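Long-range contacts in FERM, ARHGEF and pleckstrin domain-containing protein 2 (Mus musculus, PDB 6D2K), which acts, as a whole protein, as a guanine nucleotide exchange factor that activates RAC1, and is represented here by its membrane-targeting FERM domain: residues 58-63 with 80-85; 190-195 with 218-223; 237-242 with 268-273; 198-203 with 262-267. All coordinates share one frame; numbering follows the deposited sequence. Where two conformers were deposited one is given.

How the contacts relate
Contact 1 is the buried one, in the ubiquitin-like N-terminal lobe, and its centrepiece is a charged guanidinium stacked on an indole. Contact 2 is partly buried: a linker turn leaving the helical lobe meets the PH-like sheet through thioether, phenyl and aliphatic groups. Contact 3, at the surface, rests the C-terminal helix on an edge strand by CH-pi and sulfur packing without hydrogen bonds. Contact 4, partly buried, is the backbone-bonded one and pairs two strands of the sheet that contacts 2 and 3 also reach. Contacts 3 and 4 are close neighbours, their centres about 9 Å apart, while 58-63 also touches the helix of contact 3, joining two lobes.

Contact 1 of 4, residues 58-63 with 80-85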
# COMPACT_ATOMS: atom_id res chain seq x y z
N SER A 58 14.05 8.66 -0.61
CA SER A 58 13.34 8.12 0.55
C SER A 58 11.88 7.76 0.28
O SER A 58 11.15 7.40 1.21
CB SER A 58 13.45 9.07 1.74
OG SER A 58 13.84 8.38 2.91
N TYR A 59 11.43 7.86 -0.97
CA TYR A 59 10.06 7.43 -1.28
C TYR A 59 9.99 6.02 -1.89
O TYR A 59 10.96 5.54 -2.48
CB TYR A 59 9.27 8.48 -2.08
CG TYR A 59 9.79 8.83 -3.47
CD1 TYR A 59 9.55 7.99 -4.56
CD2 TYR A 59 10.46 10.02 -3.70
CE1 TYR A 59 9.99 8.32 -5.83
CE2 TYR A 59 10.91 10.36 -4.98
CZ TYR A 59 10.67 9.51 -6.04
OH TYR A 59 11.12 9.83 -7.30
N TRP A 60 8.86 5.35 -1.71
CA TRP A 60 8.73 3.98 -2.17
C TRP A 60 8.40 3.90 -3.65
O TRP A 60 7.57 4.65 -4.16
CB TRP A 60 7.65 3.25 -1.37
CG TRP A 60 8.02 3.04 0.06
CD1 TRP A 60 7.67 3.82 1.13
CD2 TRP A 60 8.84 1.99 0.58
NE1 TRP A 60 8.21 3.31 2.28
CE2 TRP A 60 8.94 2.19 1.98
CE3 TRP A 60 9.50 0.90 0.01
CZ2 TRP A 60 9.67 1.34 2.80
CZ3 TRP A 60 10.22 0.06 0.83
CH2 TRP A 60 10.30 0.29 2.22
N ILE A 61 9.06 2.98 -4.35
CA ILE A 61 8.77 2.76 -5.76
C ILE A 61 8.55 1.27 -6.05
O ILE A 61 9.14 0.40 -5.42
CB ILE A 61 9.83 3.41 -6.68
CG1 ILE A 61 10.42 2.41 -7.67
CG2 ILE A 61 10.91 4.10 -5.86
CD1 ILE A 61 11.46 3.02 -8.59
N TRP A 62 7.64 0.98 -6.98
CA TRP A 62 7.31 -0.39 -7.34
C TRP A 62 8.29 -1.02 -8.32
O TRP A 62 8.74 -0.39 -9.28
CB TRP A 62 5.92 -0.43 -7.97
CG TRP A 62 4.82 -0.09 -7.02
CD1 TRP A 62 4.07 1.05 -6.99
CD2 TRP A 62 4.35 -0.91 -5.94
NE1 TRP A 62 3.15 0.99 -5.95
CE2 TRP A 62 3.31 -0.20 -5.30
CE3 TRP A 62 4.71 -2.17 -5.45
CZ2 TRP A 62 2.63 -0.72 -4.19
CZ3 TRP A 62 4.03 -2.68 -4.37
CH2 TRP A 62 3.00 -1.96 -3.75
N LEU A 63 8.62 -2.29 -8.08
CA LEU A 63 9.38 -3.06 -9.06
C LEU A 63 8.54 -3.28 -10.31
O LEU A 63 7.39 -3.72 -10.22
CB LEU A 63 9.81 -4.40 -8.46
CG LEU A 63 10.75 -5.24 -9.33
CD1 LEU A 63 12.15 -4.62 -9.32
CD2 LEU A 63 10.82 -6.65 -8.82
N VAL A 80 17.33 -4.62 -1.40
CA VAL A 80 16.27 -4.98 -0.46
C VAL A 80 14.95 -4.48 -1.01
O VAL A 80 14.84 -3.34 -1.44
CB VAL A 80 16.48 -4.34 0.91
CG1 VAL A 80 15.36 -4.76 1.86
CG2 VAL A 80 17.83 -4.74 1.49
N LEU A 81 13.94 -5.34 -0.99
CA LEU A 81 12.61 -4.97 -1.45
C LEU A 81 11.64 -5.51 -0.43
O LEU A 81 12.00 -6.39 0.34
CB LEU A 81 12.31 -5.61 -2.80
CG LEU A 81 13.10 -5.02 -3.96
CD1 LEU A 81 14.34 -5.84 -4.20
CD2 LEU A 81 12.25 -4.96 -5.21
N ARG A 82 10.42 -4.99 -0.41
CA ARG A 82 9.42 -5.54 0.50
C ARG A 82 8.11 -5.84 -0.22
O ARG A 82 7.73 -5.16 -1.16
CB ARG A 82 9.19 -4.64 1.71
CG ARG A 82 8.36 -3.40 1.46
CD ARG A 82 8.25 -2.61 2.75
NE ARG A 82 7.37 -1.46 2.64
CZ ARG A 82 7.07 -0.67 3.66
NH1 ARG A 82 6.25 0.37 3.49
NH2 ARG A 82 7.57 -0.93 4.87
N LEU A 83 7.44 -6.88 0.26
CA LEU A 83 6.12 -7.25 -0.23
C LEU A 83 5.11 -6.22 0.23
O LEU A 83 5.15 -5.78 1.38
CB LEU A 83 5.73 -8.61 0.37
CG LEU A 83 4.33 -9.10 0.02
CD1 LEU A 83 4.21 -9.33 -1.46
CD2 LEU A 83 4.08 -10.39 0.80
N ALA A 84 4.19 -5.85 -0.67
CA ALA A 84 3.14 -4.91 -0.31
C ALA A 84 1.93 -5.11 -1.20
O ALA A 84 2.07 -5.54 -2.35
CB ALA A 84 3.64 -3.46 -0.46
N VAL A 85 0.76 -4.78 -0.67
CA VAL A 85 -0.43 -4.67 -1.52
C VAL A 85 -0.29 -3.46 -2.45
O VAL A 85 -0.01 -2.35 -2.01
CB VAL A 85 -1.69 -4.46 -0.67
CG1 VAL A 85 -2.88 -4.11 -1.58
CG2 VAL A 85 -1.98 -5.70 0.19
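NE of R82 lies over W60 CH2, 3.4 Å away, and forms a salt bridge with E52, while NH2 of the same guanidinium forms one with E114. The whole group lies flat on the indole of W60: the two planes are only 4° apart, and CZ of R82 sits 3.8 Å from the centroid of the six-membered ring of W60, a cation-pi stack over one face. The approach is equally close at the next atom of the benzo end, where W60 CZ2 lies 3.4 Å from R82 CZ. R82 reaches this place with CG between its backbone N and carbonyl carbon (chi1 76°) and an extended chain beyond. R110 brings a like charge near NE, which the two acids probably offset.

W62 begins by pointing away from 80-85, but its ring turns back. Its CH2 meets the carbonyl oxygen V85 O at 3.5 Å, edge-on and near the ring plane, and touches A84 CB obliquely at 3.7 Å. A purely aliphatic touch, L63 CB to L81 CD2 at 4.1 Å, lies at the other end.

No hydrogen bond joins the two segments, because strand 49-54 runs between strands 60-62 and 79-85 in the mixed sheet of the ubiquitin-like lobe. Helix 98-113 packs on A84 and V85, and I276 of helix 267-284 touches W62.

Contact 2 of 4, residues 190-195 with 218-223; sequences LEMYGI and LVFQGT
M192 and F220 lie alongside one another, pointing opposite ways, the thioether oblique to the phenyl ring. The sulfur stands 4.1 Å from F220 CE1 and 4.9 Å from the ring centroid, 41° off the normal, a Met-aromatic contact in which SD is neither squarely over the face nor at the edge. CG of M192 stands anti to the carbonyl carbon (chi1 -67°) and the bend at chi2 brings SD to the ring; the bend at chi3 only turns the terminal methyl. E191 takes the rim instead: its CG lies near the ring plane, 4.2 Å from the same CE1, while its extended chain carries the carboxylate on past the ring. At the neighbouring ring atom CZ, I195 CD1 comes in obliquely, 4.3 Å away, and meets L218 CD1 more closely, at 3.6 Å. That methyl bridges L218 and F220, two side chains projecting from the same side of the strand.

Two overlapping beta turns present these groups. A type I turn runs from L190 to Y193 and a type II turn from M192 to I195, the latter closed by I195 N to M192 O (3.0 Å), with G194 at positive phi.

F197 also meets the F220 ring. Strand 216-221 lies between 207-213 and 224-230 in the PH-like sheet, I195 touching A211 of the former and E191 K225 of the latter; Y193 packs on helix 98-113 of the helical lobe.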
# COMPACT_ATOMS: atom_id res chain seq x y z
N LEU A 190 -12.50 3.31 6.14
CA LEU A 190 -11.68 4.46 6.50
C LEU A 190 -11.32 5.25 5.26
O LEU A 190 -10.99 4.67 4.23
CB LEU A 190 -10.40 4.05 7.21
CG LEU A 190 -10.66 3.26 8.49
CD1 LEU A 190 -9.34 2.80 9.07
CD2 LEU A 190 -11.45 4.13 9.47
N GLU A 191 -11.38 6.57 5.37
CA GLU A 191 -11.05 7.44 4.25
C GLU A 191 -9.62 7.19 3.77
O GLU A 191 -9.33 7.35 2.58
CB GLU A 191 -11.23 8.90 4.66
CG GLU A 191 -11.04 9.91 3.53
CD GLU A 191 -11.43 11.31 3.96
OE1 GLU A 191 -12.45 11.82 3.44
OE2 GLU A 191 -10.74 11.88 4.83
N MET A 192 -8.74 6.81 4.69
CA MET A 192 -7.34 6.59 4.34
C MET A 192 -7.00 5.16 3.90
O MET A 192 -5.83 4.84 3.65
CB MET A 192 -6.42 7.05 5.47
CG MET A 192 -6.45 8.58 5.69
SD MET A 192 -5.91 9.51 4.22
CE MET A 192 -4.18 9.06 4.18
N TYR A 193 -8.01 4.29 3.82
CA TYR A 193 -7.80 2.91 3.36
C TYR A 193 -7.13 2.90 1.98
O TYR A 193 -7.66 3.46 1.03
CB TYR A 193 -9.13 2.15 3.33
CG TYR A 193 -9.10 0.82 2.60
CD1 TYR A 193 -8.49 -0.29 3.16
CD2 TYR A 193 -9.68 0.68 1.34
CE1 TYR A 193 -8.46 -1.50 2.50
CE2 TYR A 193 -9.65 -0.53 0.67
CZ TYR A 193 -9.03 -1.61 1.25
OH TYR A 193 -8.98 -2.82 0.59
N GLY A 194 -5.97 2.26 1.91
CA GLY A 194 -5.20 2.14 0.68
C GLY A 194 -4.57 3.43 0.16
O GLY A 194 -4.03 3.44 -0.95
N ILE A 195 -4.61 4.50 0.95
CA ILE A 195 -4.17 5.81 0.44
C ILE A 195 -2.67 6.03 0.64
O ILE A 195 -2.12 5.77 1.71
CB ILE A 195 -4.94 6.96 1.10
CG1 ILE A 195 -6.43 6.88 0.77
CG2 ILE A 195 -4.37 8.33 0.66
CD1 ILE A 195 -6.75 7.18 -0.69
N LEU A 218 -7.67 11.14 -6.74
CA LEU A 218 -8.14 11.85 -5.57
C LEU A 218 -7.26 13.04 -5.23
O LEU A 218 -6.05 13.01 -5.43
CB LEU A 218 -8.20 10.89 -4.36
CG LEU A 218 -8.85 9.52 -4.56
CD1 LEU A 218 -8.74 8.73 -3.26
CD2 LEU A 218 -10.31 9.65 -4.94
N VAL A 219 -7.89 14.09 -4.70
CA VAL A 219 -7.17 15.26 -4.23
C VAL A 219 -7.49 15.52 -2.76
O VAL A 219 -8.66 15.63 -2.38
CB VAL A 219 -7.51 16.53 -5.05
CG1 VAL A 219 -6.74 17.74 -4.50
CG2 VAL A 219 -7.16 16.31 -6.50
N PHE A 220 -6.44 15.61 -1.95
CA PHE A 220 -6.56 15.96 -0.54
C PHE A 220 -5.87 17.30 -0.32
O PHE A 220 -4.84 17.58 -0.93
CB PHE A 220 -5.88 14.91 0.33
CG PHE A 220 -6.59 13.60 0.39
CD1 PHE A 220 -7.28 13.22 1.53
CD2 PHE A 220 -6.56 12.71 -0.68
CE1 PHE A 220 -7.93 12.01 1.61
CE2 PHE A 220 -7.21 11.50 -0.61
CZ PHE A 220 -7.90 11.14 0.54
N GLN A 221 -6.44 18.14 0.53
CA GLN A 221 -5.73 19.31 1.00
C GLN A 221 -5.36 18.98 2.42
O GLN A 221 -6.23 18.73 3.25
CB GLN A 221 -6.60 20.57 0.92
CG GLN A 221 -5.85 21.84 1.24
CD GLN A 221 -6.59 23.09 0.79
OE1 GLN A 221 -6.14 24.21 1.02
NE2 GLN A 221 -7.73 22.89 0.14
N GLY A 222 -4.07 18.95 2.71
CA GLY A 222 -3.63 18.37 3.96
C GLY A 222 -4.17 16.96 4.06
O GLY A 222 -3.87 16.11 3.22
N THR A 223 -5.00 16.71 5.06
CA THR A 223 -5.57 15.39 5.30
C THR A 223 -7.04 15.34 4.86
O THR A 223 -7.71 14.31 4.97
CB THR A 223 -5.39 15.01 6.80
OG1 THR A 223 -4.09 14.44 6.99
CG2 THR A 223 -6.44 14.01 7.28

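Contact 3 of 4, residues 237-242 with 268-273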
# COMPACT_ATOMS: atom_id res chain seq x y z
N LEU A 237 -5.06 10.16 -18.88
CA LEU A 237 -4.05 10.61 -17.94
C LEU A 237 -2.73 10.73 -18.69
O LEU A 237 -2.36 9.82 -19.44
CB LEU A 237 -3.88 9.59 -16.80
CG LEU A 237 -5.12 9.34 -15.95
CD1 LEU A 237 -4.80 8.27 -14.92
CD2 LEU A 237 -5.59 10.62 -15.26
N SER A 238 -2.04 11.84 -18.49
CA SER A 238 -0.76 12.12 -19.14
C SER A 238 0.20 12.77 -18.16
O SER A 238 -0.21 13.26 -17.12
CB SER A 238 -0.96 13.07 -20.32
OG SER A 238 -1.86 12.51 -21.25
N PHE A 239 1.48 12.81 -18.51
CA PHE A 239 2.41 13.60 -17.73
C PHE A 239 3.44 14.22 -18.66
O PHE A 239 3.77 13.65 -19.69
CB PHE A 239 3.05 12.79 -16.59
CG PHE A 239 4.20 11.92 -17.02
CD1 PHE A 239 5.51 12.35 -16.86
CD2 PHE A 239 3.97 10.67 -17.59
CE1 PHE A 239 6.57 11.56 -17.25
CE2 PHE A 239 5.04 9.86 -17.99
CZ PHE A 239 6.35 10.31 -17.82
N LYS A 240 3.91 15.41 -18.30
CA LYS A 240 5.01 16.05 -19.00
C LYS A 240 5.93 16.69 -17.98
O LYS A 240 5.56 17.66 -17.31
CB LYS A 240 4.50 17.13 -19.96
CG LYS A 240 3.54 16.60 -21.01
CD LYS A 240 3.17 17.72 -21.99
CE LYS A 240 2.97 17.17 -23.40
NZ LYS A 240 1.91 16.13 -23.46
N ARG A 241 7.14 16.15 -17.88
CA ARG A 241 8.11 16.63 -16.91
C ARG A 241 7.49 16.57 -15.51
O ARG A 241 7.12 15.48 -15.08
CB ARG A 241 8.60 18.04 -17.30
CG ARG A 241 9.91 18.45 -16.68
CD ARG A 241 10.48 19.63 -17.48
NE ARG A 241 11.68 20.22 -16.89
CZ ARG A 241 12.75 20.54 -17.59
NH1 ARG A 241 12.79 20.29 -18.89
NH2 ARG A 241 13.80 21.09 -16.98
N LYS A 242 7.37 17.69 -14.81
CA LYS A 242 6.79 17.69 -13.46
C LYS A 242 5.26 17.80 -13.43
O LYS A 242 4.67 17.77 -12.35
CB LYS A 242 7.36 18.83 -12.61
CG LYS A 242 8.86 18.75 -12.41
CD LYS A 242 9.32 19.71 -11.33
CE LYS A 242 9.01 21.15 -11.66
NZ LYS A 242 9.73 22.07 -10.74
N ASP A 268 10.46 12.45 -12.10
CA ASP A 268 10.28 11.06 -11.76
C ASP A 268 9.15 10.82 -10.77
O ASP A 268 8.47 9.81 -10.87
CB ASP A 268 11.59 10.42 -11.33
CG ASP A 268 12.59 10.34 -12.48
OD1 ASP A 268 13.80 10.25 -12.19
OD2 ASP A 268 12.16 10.37 -13.66
N GLU A 269 8.93 11.74 -9.83
CA GLU A 269 7.77 11.60 -8.94
C GLU A 269 6.47 11.71 -9.72
O GLU A 269 5.49 11.00 -9.46
CB GLU A 269 7.79 12.67 -7.84
CG GLU A 269 8.88 12.45 -6.79
CD GLU A 269 9.06 13.64 -5.86
OE1 GLU A 269 8.62 13.57 -4.69
OE2 GLU A 269 9.64 14.65 -6.30
N CYS A 270 6.45 12.63 -10.68
CA CYS A 270 5.28 12.80 -11.53
C CYS A 270 5.04 11.51 -12.33
O CYS A 270 3.91 10.99 -12.38
CB CYS A 270 5.51 13.98 -12.48
SG CYS A 270 4.06 14.34 -13.46
N LYS A 271 6.09 11.00 -12.97
CA LYS A 271 6.01 9.79 -13.77
C LYS A 271 5.50 8.61 -12.94
O LYS A 271 4.66 7.83 -13.40
CB LYS A 271 7.39 9.46 -14.34
CG LYS A 271 7.44 8.19 -15.19
CD LYS A 271 8.79 8.11 -15.88
CE LYS A 271 8.90 6.91 -16.81
NZ LYS A 271 10.20 6.98 -17.57
N ASN A 272 6.04 8.47 -11.74
CA ASN A 272 5.63 7.39 -10.86
C ASN A 272 4.17 7.48 -10.47
O ASN A 272 3.50 6.46 -10.38
CB ASN A 272 6.52 7.35 -9.63
CG ASN A 272 7.90 6.83 -9.93
OD1 ASN A 272 8.11 6.17 -10.95
ND2 ASN A 272 8.85 7.13 -9.05
N PHE A 273 3.67 8.68 -10.21
CA PHE A 273 2.24 8.83 -9.90
C PHE A 273 1.38 8.52 -11.12
O PHE A 273 0.35 7.85 -11.02
CB PHE A 273 1.90 10.23 -9.36
CG PHE A 273 0.46 10.35 -8.94
CD1 PHE A 273 -0.05 9.56 -7.93
CD2 PHE A 273 -0.39 11.25 -9.56
CE1 PHE A 273 -1.39 9.65 -7.55
CE2 PHE A 273 -1.72 11.35 -9.17
CZ PHE A 273 -2.22 10.54 -8.16
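F239 presents one face of its ring to K271, and this is the aromatic part of the contact. K271 CA sits over the ring centre, 4.0 Å from the centroid and 10° off the normal, so its C-H group faces the pi cloud. From there the aliphatic chain crosses toward the tip of the phenyl: CB lies 3.7 Å from F239 CE1, and CG comes to 3.5 Å from F239 CZ. With CG anti to the backbone N (chi1 179°) and the rest extended, the lysine carries its ammonium away from the strand once its methylenes have passed the ring.

Sulfur contacts form the second group. C270 SG packs 3.6 Å from F239 CB and stands oblique to the ring, 5.2 Å from its centroid, a sulfur-aromatic contact near the root of the phenylalanine. This is where the C-terminal helix of the PH-like lobe rests on the sheet: strand 236-240 is an outermost strand, and helix 267-284 lies against it, with W274 one turn further on also meeting the F239 ring.

The third kind is van der Waals packing against backbone carbonyls in the turn that follows the strand. R241 O comes to 3.4 Å from C270 CB, and K242 O to 3.7 Å from C270 SG. Neither is a hydrogen bond; K242 O has its partner in L264 of strand 259-264. On another side of this helix, D268, E269 and N272 pack against Y59 of the ubiquitin-like lobe.

Contact 4 of 4, residues 198-203 with 262-267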
# COMPACT_ATOMS: atom_id res chain seq x y z
N HIS A 198 0.93 11.77 -2.72
CA HIS A 198 1.98 12.27 -3.59
C HIS A 198 1.83 13.78 -3.60
O HIS A 198 0.82 14.30 -4.08
CB HIS A 198 1.82 11.71 -5.01
CG HIS A 198 1.79 10.21 -5.08
ND1 HIS A 198 2.78 9.47 -5.69
CD2 HIS A 198 0.88 9.32 -4.62
CE1 HIS A 198 2.48 8.18 -5.59
NE2 HIS A 198 1.33 8.07 -4.95
N MET A 199 2.81 14.48 -3.06
CA MET A 199 2.70 15.93 -2.88
C MET A 199 2.69 16.68 -4.22
O MET A 199 3.45 16.36 -5.13
CB MET A 199 3.82 16.45 -1.98
CG MET A 199 3.69 16.00 -0.52
SD MET A 199 5.03 16.66 0.49
CE MET A 199 6.44 15.90 -0.30
N ALA A 200 1.83 17.68 -4.32
CA ALA A 200 1.72 18.44 -5.55
C ALA A 200 1.16 19.83 -5.29
O ALA A 200 0.82 20.17 -4.16
CB ALA A 200 0.83 17.69 -6.54
N SER A 201 1.08 20.64 -6.33
CA SER A 201 0.40 21.93 -6.23
C SER A 201 -0.56 22.07 -7.40
O SER A 201 -0.30 21.54 -8.49
CB SER A 201 1.41 23.07 -6.19
OG SER A 201 2.23 23.06 -7.35
N ASP A 202 -1.68 22.76 -7.18
CA ASP A 202 -2.65 22.97 -8.26
C ASP A 202 -2.42 24.27 -9.02
O ASP A 202 -1.44 24.97 -8.76
CB ASP A 202 -4.09 22.88 -7.75
CG ASP A 202 -4.48 24.04 -6.86
OD1 ASP A 202 -5.58 23.99 -6.27
OD2 ASP A 202 -3.69 25.01 -6.74
N ARG A 203 -3.32 24.59 -9.94
CA ARG A 203 -3.20 25.80 -10.76
C ARG A 203 -2.96 27.07 -9.95
O ARG A 203 -2.16 27.92 -10.34
CB ARG A 203 -4.44 25.96 -11.65
N PHE A 262 -1.58 19.38 -12.35
CA PHE A 262 -0.97 19.42 -11.03
C PHE A 262 0.54 19.33 -11.17
O PHE A 262 1.03 18.61 -12.04
CB PHE A 262 -1.50 18.28 -10.16
CG PHE A 262 -2.98 18.35 -9.95
CD1 PHE A 262 -3.50 19.09 -8.91
CD2 PHE A 262 -3.85 17.70 -10.81
CE1 PHE A 262 -4.88 19.17 -8.71
CE2 PHE A 262 -5.21 17.78 -10.63
CZ PHE A 262 -5.73 18.52 -9.58
N LEU A 263 1.26 20.06 -10.33
CA LEU A 263 2.71 20.06 -10.42
C LEU A 263 3.29 19.23 -9.29
O LEU A 263 3.05 19.53 -8.12
CB LEU A 263 3.23 21.50 -10.32
CG LEU A 263 4.67 21.71 -10.75
CD1 LEU A 263 4.75 21.60 -12.27
CD2 LEU A 263 5.14 23.09 -10.30
N LEU A 264 4.03 18.17 -9.62
CA LEU A 264 4.67 17.37 -8.57
C LEU A 264 6.11 17.84 -8.36
O LEU A 264 6.55 18.80 -9.00
CB LEU A 264 4.60 15.87 -8.87
CG LEU A 264 3.22 15.25 -8.62
CD1 LEU A 264 2.32 15.46 -9.82
CD2 LEU A 264 3.31 13.77 -8.26
N GLY A 265 6.84 17.19 -7.47
CA GLY A 265 8.12 17.71 -7.04
C GLY A 265 9.27 17.46 -8.00
O GLY A 265 10.30 18.13 -7.93
N SER A 266 9.09 16.50 -8.90
CA SER A 266 10.12 16.15 -9.88
C SER A 266 9.50 15.36 -11.01
O SER A 266 8.40 14.79 -10.87
CB SER A 266 11.22 15.31 -9.22
OG SER A 266 10.75 14.04 -8.81
N ARG A 267 10.22 15.30 -12.13
CA ARG A 267 9.77 14.50 -13.26
C ARG A 267 9.52 13.05 -12.82
O ARG A 267 8.49 12.47 -13.11
CB ARG A 267 10.79 14.56 -14.41
CG ARG A 267 10.47 13.60 -15.56
CD ARG A 267 11.73 13.28 -16.39
NE ARG A 267 12.67 12.50 -15.60
CZ ARG A 267 13.98 12.49 -15.78
NH1 ARG A 267 14.55 13.22 -16.73
NH2 ARG A 267 14.74 11.74 -14.98
O HOH W 1 5.84 15.31 -5.51
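L264 lays its side chain against the carbonyl of M199 and the methyl of A200. Its CB starts within van der Waals range of M199 O; CG then touches that oxygen at 3.7 Å and A200 CB at 4.0 Å. With CG anti to the carbonyl carbon (chi1 -76°) and chi2 at 84°, the branch CD2 ends 4.1 Å from H198 CB, so one leucine spans three residues of strand 198-201.

The hydrogen bonds of this antiparallel ladder are concentrated at the pair S201 and L263. L263 N donates to S201 O at 2.8 Å, nearly straight at 170° and in the carbonyl plane. The return bond, S201 N to L263 O at 2.9 Å, is more bent, its donor tilted from the carbonyl plane. On the face that carries both side chains, S201 OG packs on L263 CB.

The strands part beyond L264, where water 1 bridges the two segments: it donates to M199 O over 2.6 Å and accepts from G265 N over 2.9 Å, supplying a link the backbones no longer make. At the other end, D202 CB lies obliquely to the F262 ring, 3.9 Å from CE1, while the carboxylate turns away to T206 N. Following G265, S266 serves as N-cap of helix 267-284.

The pair joins the first and last strands, in chain order, of the PH-like sheet, neighbours in its interior. Strand 198-201 bonds on its other side to 207-213, strand 259-264 to 243-247, and F273 of the C-terminal helix packs on both H198 and L264.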